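Local coordinates for protein terminase large subunit (Thermus phage G20c, PDB 5M1P) that cuts viral DNA with its metal-dependent nuclease domain and, as the full large subunit, drives ATP-powered translocation of the genome into empty capsids, at residues Tyr37-Asp42 against Ala90-Asp95; Val51-Asp56 against Met180-Ala185. One frame throughout, in Å; residues are numbered along the deposited sequence.

Contact 1 (Tyr37-Asp42 against Ala90-Asp95); sequences YCIGAD and AYVVAD. With CA (calcium ion), chain C.
Four backbone hydrogen bonds, alternating in direction, join strands 37-42 and 91-94 as parallel neighbours and bring together, at their C-terminal ends, D42, a calcium ligand here, and D95, probably a ligand of the second catalytic metal. I39 is gripped from both sides: its N gives to Y91 O at 2.8 Å, in the carbonyl plane, while its O takes V93 N at 2.7 Å from above the plane. A41 repeats the pattern with V93 O and D95 N, the last bond being nearly straight (N-H...O 173°).

On one face of the sheet the Y91 ring lies over C38. With chi1 at 73° the ring takes the crowded position between its own N and carbonyl carbon, and C38 CB sits 3.7 Å from the ring centroid, a CH-pi contact centred on the face. C38 SG is also in the crowded position (chi1 71°) and stands obliquely to the same ring. Y91 OH bonds to Q188. On the reverse face, V92 CG1, anti to the backbone N, reaches A41 CB at 3.6 Å, and I39 CG1 and CD1 lie against A90 CB.

At the catalytic end D42 CG is anti to its backbone N, and OD1 binds calcium at 2.3 Å; D177, F43, D48 and Y49 supply its other protein ligands. One water donates to both D42 OD2 (2.8 Å) and D95 OD2 (2.6 Å), bridging carboxylates that probably share the second catalytic metal in the RuvC-like mechanism. The backbone N-H groups of V119 and W97 both grip D95 OD1, which with the water on OD2 probably restrains the carboxylate's rotation.

Helix 73-86 covers the I39 and V92 face, helix 177-186 meets D42 and D95, and strands 49-56 and 114-116 flank the pair.

Contact 2 (Val51-Asp56 against Met180-Ala185); sequences VFSVLD and MSLALA
Helix 177-186 packs on the central sheet of this RNase H-like nuclease fold, and here its inward side meets segment 51-56 of strand 49-56 beside the metal site. The short axes approach to 7.5 Å at a 35° angle, and S181 and A185, the helix residues directed at the strand, have small side chains.

S181 carries the polar part. Its OG, anti to the backbone N (chi1 175°), points into the strand and accepts a hydrogen bond from S53 OG at 2.7 Å. S53 OG reaches it from beside its own backbone N, with chi1 at -63°. S181 OG is also bonded to G40 O on the adjoining strand, so a buried hydroxyl ties the helix to two strands. V51 closes over the same serine: its CG1, anti to the backbone N, lies 3.5 Å from S181 CB. L182 points its CB away from the strand but returns CD2 to within 3.7 Å of S53 OG.

One turn on, at A185, the contact is van der Waals packing, partly against carbonyl oxygens. A185 CB rests 4.0 Å from L55 CB and 3.8 Å from S53 O. L55 extends CG anti to its backbone N, and its CD2 comes alongside A185 O at 3.4 Å.

F52 and V54 face the other side of the sheet, toward helix 73-86; strands 37-42 and 61-69 flank strand 49-56, and the L184 side chain touches D95 and L117.

How the contacts relate
The two contacts share one sheet: strands 37-42 and 49-56 are antiparallel neighbours, and the centres of the contacts lie about 6 Å apart. Backbone pairs C38 O to L55 N and D42 O to V51 N, each 2.8 Å and probably hydrogen bonds, mark both ends of that join. Segment 180-185 of helix 177-186 also reaches contact 1 directly, with L184 CD1 3.4 Å from A41 O and M180 CB 3.5 Å from D42 OD2. The helix thus packs behind the carboxylate that binds calcium. D177, another calcium ligand, starts the same helix, consistent with the helix setting D177 relative to D42, and the V51 side chain is about 6 Å from the ion.

Contact 1 (Tyr37-Asp42 against Ala90-Asp95)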
loop_
_atom_site.group_PDB
_atom_site.type_symbol
_atom_site.label_atom_id
_atom_site.label_comp_id
_atom_site.label_asym_id
_atom_site.label_seq_id
_atom_site.Cartn_x
_atom_site.Cartn_y
_atom_site.Cartn_z
ATOM N N TYR A 37 8.780 11.473 3.238
ATOM C CA TYR A 37 7.994 10.241 3.237
ATOM C C TYR A 37 6.638 10.460 2.600
ATOM O O TYR A 37 6.118 11.582 2.556
ATOM C CB TYR A 37 7.758 9.795 4.675
ATOM C CG TYR A 37 9.001 9.426 5.436
ATOM C CD1 TYR A 37 9.834 10.399 5.994
ATOM C CD2 TYR A 37 9.345 8.098 5.613
ATOM C CE1 TYR A 37 10.970 10.048 6.701
ATOM C CE2 TYR A 37 10.482 7.741 6.326
ATOM C CZ TYR A 37 11.290 8.725 6.869
ATOM O OH TYR A 37 12.412 8.383 7.598
ATOM N N CYS A 38 6.054 9.366 2.124
ATOM C CA CYS A 38 4.651 9.359 1.747
ATOM C C CYS A 38 4.062 8.077 2.296
ATOM O O CYS A 38 4.807 7.198 2.752
ATOM C CB CYS A 38 4.473 9.472 0.236
ATOM S SG CYS A 38 4.954 8.000 -0.682
ATOM N N ILE A 39 2.738 7.976 2.262
ATOM C CA ILE A 39 2.028 6.832 2.809
ATOM C C ILE A 39 0.998 6.349 1.807
ATOM O O ILE A 39 0.055 7.075 1.506
ATOM C CB ILE A 39 1.300 7.192 4.125
ATOM C CG1 ILE A 39 2.273 7.865 5.111
ATOM C CG2 ILE A 39 0.630 5.959 4.721
ATOM C CD1 ILE A 39 1.651 8.309 6.412
ATOM N N GLY A 40 1.171 5.136 1.289
ATOM C CA GLY A 40 0.150 4.523 0.446
ATOM C C GLY A 40 -0.986 4.053 1.319
ATOM O O GLY A 40 -0.734 3.343 2.296
ATOM N N ALA A 41 -2.230 4.420 0.990
ATOM C CA ALA A 41 -3.357 4.083 1.842
ATOM C C ALA A 41 -4.477 3.431 1.053
ATOM O O ALA A 41 -5.070 4.049 0.156
ATOM C CB ALA A 41 -3.847 5.321 2.557
ATOM N N ASP A 42 -4.688 2.159 1.388
ATOM C CA ASP A 42 -5.775 1.319 0.922
ATOM C C ASP A 42 -6.689 1.187 2.137
ATOM O O ASP A 42 -6.297 0.614 3.156
ATOM C CB ASP A 42 -5.212 -0.056 0.497
ATOM C CG ASP A 42 -6.281 -1.010 0.002
ATOM O OD1 ASP A 42 -6.942 -1.649 0.844
ATOM O OD2 ASP A 42 -6.439 -1.156 -1.219
ATOM N N ALA A 90 4.079 13.297 6.625
ATOM C CA ALA A 90 4.173 12.550 5.381
ATOM C C ALA A 90 2.846 12.643 4.651
ATOM O O ALA A 90 1.787 12.503 5.269
ATOM C CB ALA A 90 4.494 11.100 5.669
ATOM N N TYR A 91 2.893 12.864 3.343
ATOM C CA TYR A 91 1.649 12.948 2.584
ATOM C C TYR A 91 1.115 11.576 2.230
ATOM O O TYR A 91 1.878 10.637 1.955
ATOM C CB TYR A 91 1.783 13.816 1.343
ATOM C CG TYR A 91 2.571 13.265 0.189
ATOM C CD1 TYR A 91 3.940 13.437 0.127
ATOM C CD2 TYR A 91 1.945 12.596 -0.859
ATOM C CE1 TYR A 91 4.677 12.985 -0.950
ATOM C CE2 TYR A 91 2.671 12.137 -1.947
ATOM C CZ TYR A 91 4.044 12.313 -1.978
ATOM O OH TYR A 91 4.786 11.874 -3.038
ATOM N N VAL A 92 -0.203 11.468 2.243
ATOM C CA VAL A 92 -0.873 10.228 1.970
ATOM C C VAL A 92 -1.251 10.150 0.486
ATOM O O VAL A 92 -1.794 11.093 -0.062
ATOM C CB VAL A 92 -2.130 10.104 2.848
ATOM C CG1 VAL A 92 -2.835 8.783 2.565
ATOM C CG2 VAL A 92 -1.784 10.204 4.332
ATOM N N VAL A 93 -0.966 9.019 -0.146
ATOM C CA VAL A 93 -1.482 8.704 -1.473
ATOM C C VAL A 93 -2.669 7.793 -1.231
ATOM O O VAL A 93 -2.511 6.615 -0.907
ATOM C CB VAL A 93 -0.433 8.008 -2.354
ATOM C CG1 VAL A 93 -0.963 7.800 -3.768
ATOM C CG2 VAL A 93 0.876 8.787 -2.359
ATOM N N ALA A 94 -3.859 8.355 -1.366
ATOM C CA ALA A 94 -5.079 7.718 -0.876
ATOM C C ALA A 94 -5.908 7.185 -2.026
ATOM O O ALA A 94 -6.284 7.947 -2.911
ATOM C CB ALA A 94 -5.899 8.725 -0.099
ATOM N N ASP A 95 -6.210 5.894 -2.005
ATOM C CA ASP A 95 -7.179 5.350 -2.945
ATOM C C ASP A 95 -8.561 5.702 -2.443
ATOM O O ASP A 95 -9.132 5.009 -1.608
ATOM C CB ASP A 95 -7.049 3.843 -3.141
ATOM C CG ASP A 95 -8.158 3.274 -4.017
ATOM O OD1 ASP A 95 -8.879 4.044 -4.705
ATOM O OD2 ASP A 95 -8.314 2.044 -4.025
HETATM CA CA CA C . -8.845 -2.551 1.749
HETATM O O HOH W 1 -6.598 0.041 -3.780
HETATM O O HOH W 2 -9.723 -2.751 -0.399
#

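Contact 2 (Val51-Asp56 against Met180-Ala185)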
loop_
_atom_site.group_PDB
_atom_site.type_symbol
_atom_site.label_atom_id
_atom_site.label_comp_id
_atom_site.label_asym_id
_atom_site.label_seq_id
_atom_site.Cartn_x
_atom_site.Cartn_y
_atom_site.Cartn_z
ATOM N N VAL A 51 -4.607 -0.908 4.871
ATOM C CA VAL A 51 -3.154 -0.992 4.900
ATOM C C VAL A 51 -2.553 0.357 4.550
ATOM O O VAL A 51 -2.829 0.931 3.490
ATOM C CB VAL A 51 -2.624 -2.043 3.924
ATOM C CG1 VAL A 51 -1.112 -2.186 4.067
ATOM C CG2 VAL A 51 -3.306 -3.372 4.168
ATOM N N PHE A 52 -1.684 0.827 5.440
ATOM C CA PHE A 52 -0.998 2.102 5.281
ATOM C C PHE A 52 0.493 1.813 5.236
ATOM O O PHE A 52 1.036 1.281 6.196
ATOM C CB PHE A 52 -1.313 3.058 6.447
ATOM C CG PHE A 52 -2.783 3.231 6.743
ATOM C CD1 PHE A 52 -3.730 3.234 5.728
ATOM C CD2 PHE A 52 -3.216 3.415 8.052
ATOM C CE1 PHE A 52 -5.077 3.396 6.000
ATOM C CE2 PHE A 52 -4.564 3.589 8.325
ATOM C CZ PHE A 52 -5.492 3.570 7.306
ATOM N N SER A 53 1.135 2.153 4.120
ATOM C CA SER A 53 2.540 1.833 3.889
ATOM C C SER A 53 3.353 3.119 3.834
ATOM O O SER A 53 3.226 3.886 2.887
ATOM C CB SER A 53 2.698 1.058 2.588
ATOM O OG SER A 53 2.031 -0.189 2.662
ATOM N N VAL A 54 4.208 3.322 4.827
ATOM C CA VAL A 54 5.057 4.500 4.912
ATOM C C VAL A 54 6.350 4.237 4.146
ATOM O O VAL A 54 7.133 3.362 4.534
ATOM C CB VAL A 54 5.383 4.851 6.377
ATOM C CG1 VAL A 54 6.166 6.150 6.434
ATOM C CG2 VAL A 54 4.123 4.975 7.226
ATOM N N LEU A 55 6.562 5.002 3.074
ATOM C CA LEU A 55 7.718 4.887 2.189
ATOM C C LEU A 55 8.653 6.066 2.355
ATOM O O LEU A 55 8.247 7.210 2.250
ATOM C CB LEU A 55 7.246 4.818 0.743
ATOM C CG LEU A 55 8.316 4.761 -0.343
ATOM C CD1 LEU A 55 9.244 3.572 -0.143
ATOM C CD2 LEU A 55 7.648 4.686 -1.698
ATOM N N ASP A 56 9.907 5.764 2.642
ATOM C CA ASP A 56 10.967 6.764 2.647
ATOM C C ASP A 56 11.340 7.021 1.181
ATOM O O ASP A 56 11.906 6.143 0.503
ATOM C CB ASP A 56 12.152 6.213 3.438
ATOM C CG ASP A 56 13.316 7.176 3.540
ATOM O OD1 ASP A 56 13.558 7.970 2.603
ATOM O OD2 ASP A 56 14.044 7.085 4.551
ATOM N N MET A 180 -1.861 -3.328 -2.999
ATOM C CA MET A 180 -2.320 -2.037 -3.459
ATOM C C MET A 180 -1.736 -0.882 -2.648
ATOM O O MET A 180 -1.345 0.125 -3.229
ATOM C CB MET A 180 -3.853 -1.986 -3.487
ATOM C CG MET A 180 -4.479 -2.892 -4.548
ATOM S SD MET A 180 -3.739 -2.788 -6.188
ATOM C CE MET A 180 -3.843 -1.040 -6.548
ATOM N N SER A 181 -1.658 -1.036 -1.329
ATOM C CA SER A 181 -1.036 -0.019 -0.482
ATOM C C SER A 181 0.422 0.218 -0.880
ATOM O O SER A 181 0.857 1.358 -1.012
ATOM C CB SER A 181 -1.150 -0.431 0.982
ATOM O OG SER A 181 -0.452 0.473 1.821
ATOM N N LEU A 182 1.156 -0.862 -1.090
ATOM C CA LEU A 182 2.542 -0.749 -1.553
ATOM C C LEU A 182 2.637 -0.071 -2.918
ATOM O O LEU A 182 3.496 0.773 -3.131
ATOM C CB LEU A 182 3.222 -2.120 -1.600
ATOM C CG LEU A 182 3.480 -2.789 -0.257
ATOM C CD1 LEU A 182 3.906 -4.224 -0.508
ATOM C CD2 LEU A 182 4.510 -2.052 0.589
ATOM N N ALA A 183 1.742 -0.428 -3.833
ATOM C CA ALA A 183 1.748 0.174 -5.163
ATOM C C ALA A 183 1.429 1.676 -5.105
ATOM O O ALA A 183 2.046 2.476 -5.809
ATOM C CB ALA A 183 0.763 -0.541 -6.071
ATOM N N LEU A 184 0.482 2.053 -4.249
ATOM C CA LEU A 184 0.155 3.469 -4.027
ATOM C C LEU A 184 1.364 4.237 -3.507
ATOM O O LEU A 184 1.649 5.321 -4.002
ATOM C CB LEU A 184 -1.019 3.606 -3.075
ATOM C CG LEU A 184 -2.368 3.185 -3.683
ATOM C CD1 LEU A 184 -3.369 2.906 -2.584
ATOM C CD2 LEU A 184 -2.911 4.234 -4.650
ATOM N N ALA A 185 2.090 3.666 -2.549
ATOM C CA ALA A 185 3.303 4.308 -2.028
ATOM C C ALA A 185 4.351 4.474 -3.109
ATOM O O ALA A 185 4.856 5.579 -3.349
ATOM C CB ALA A 185 3.861 3.516 -0.863
#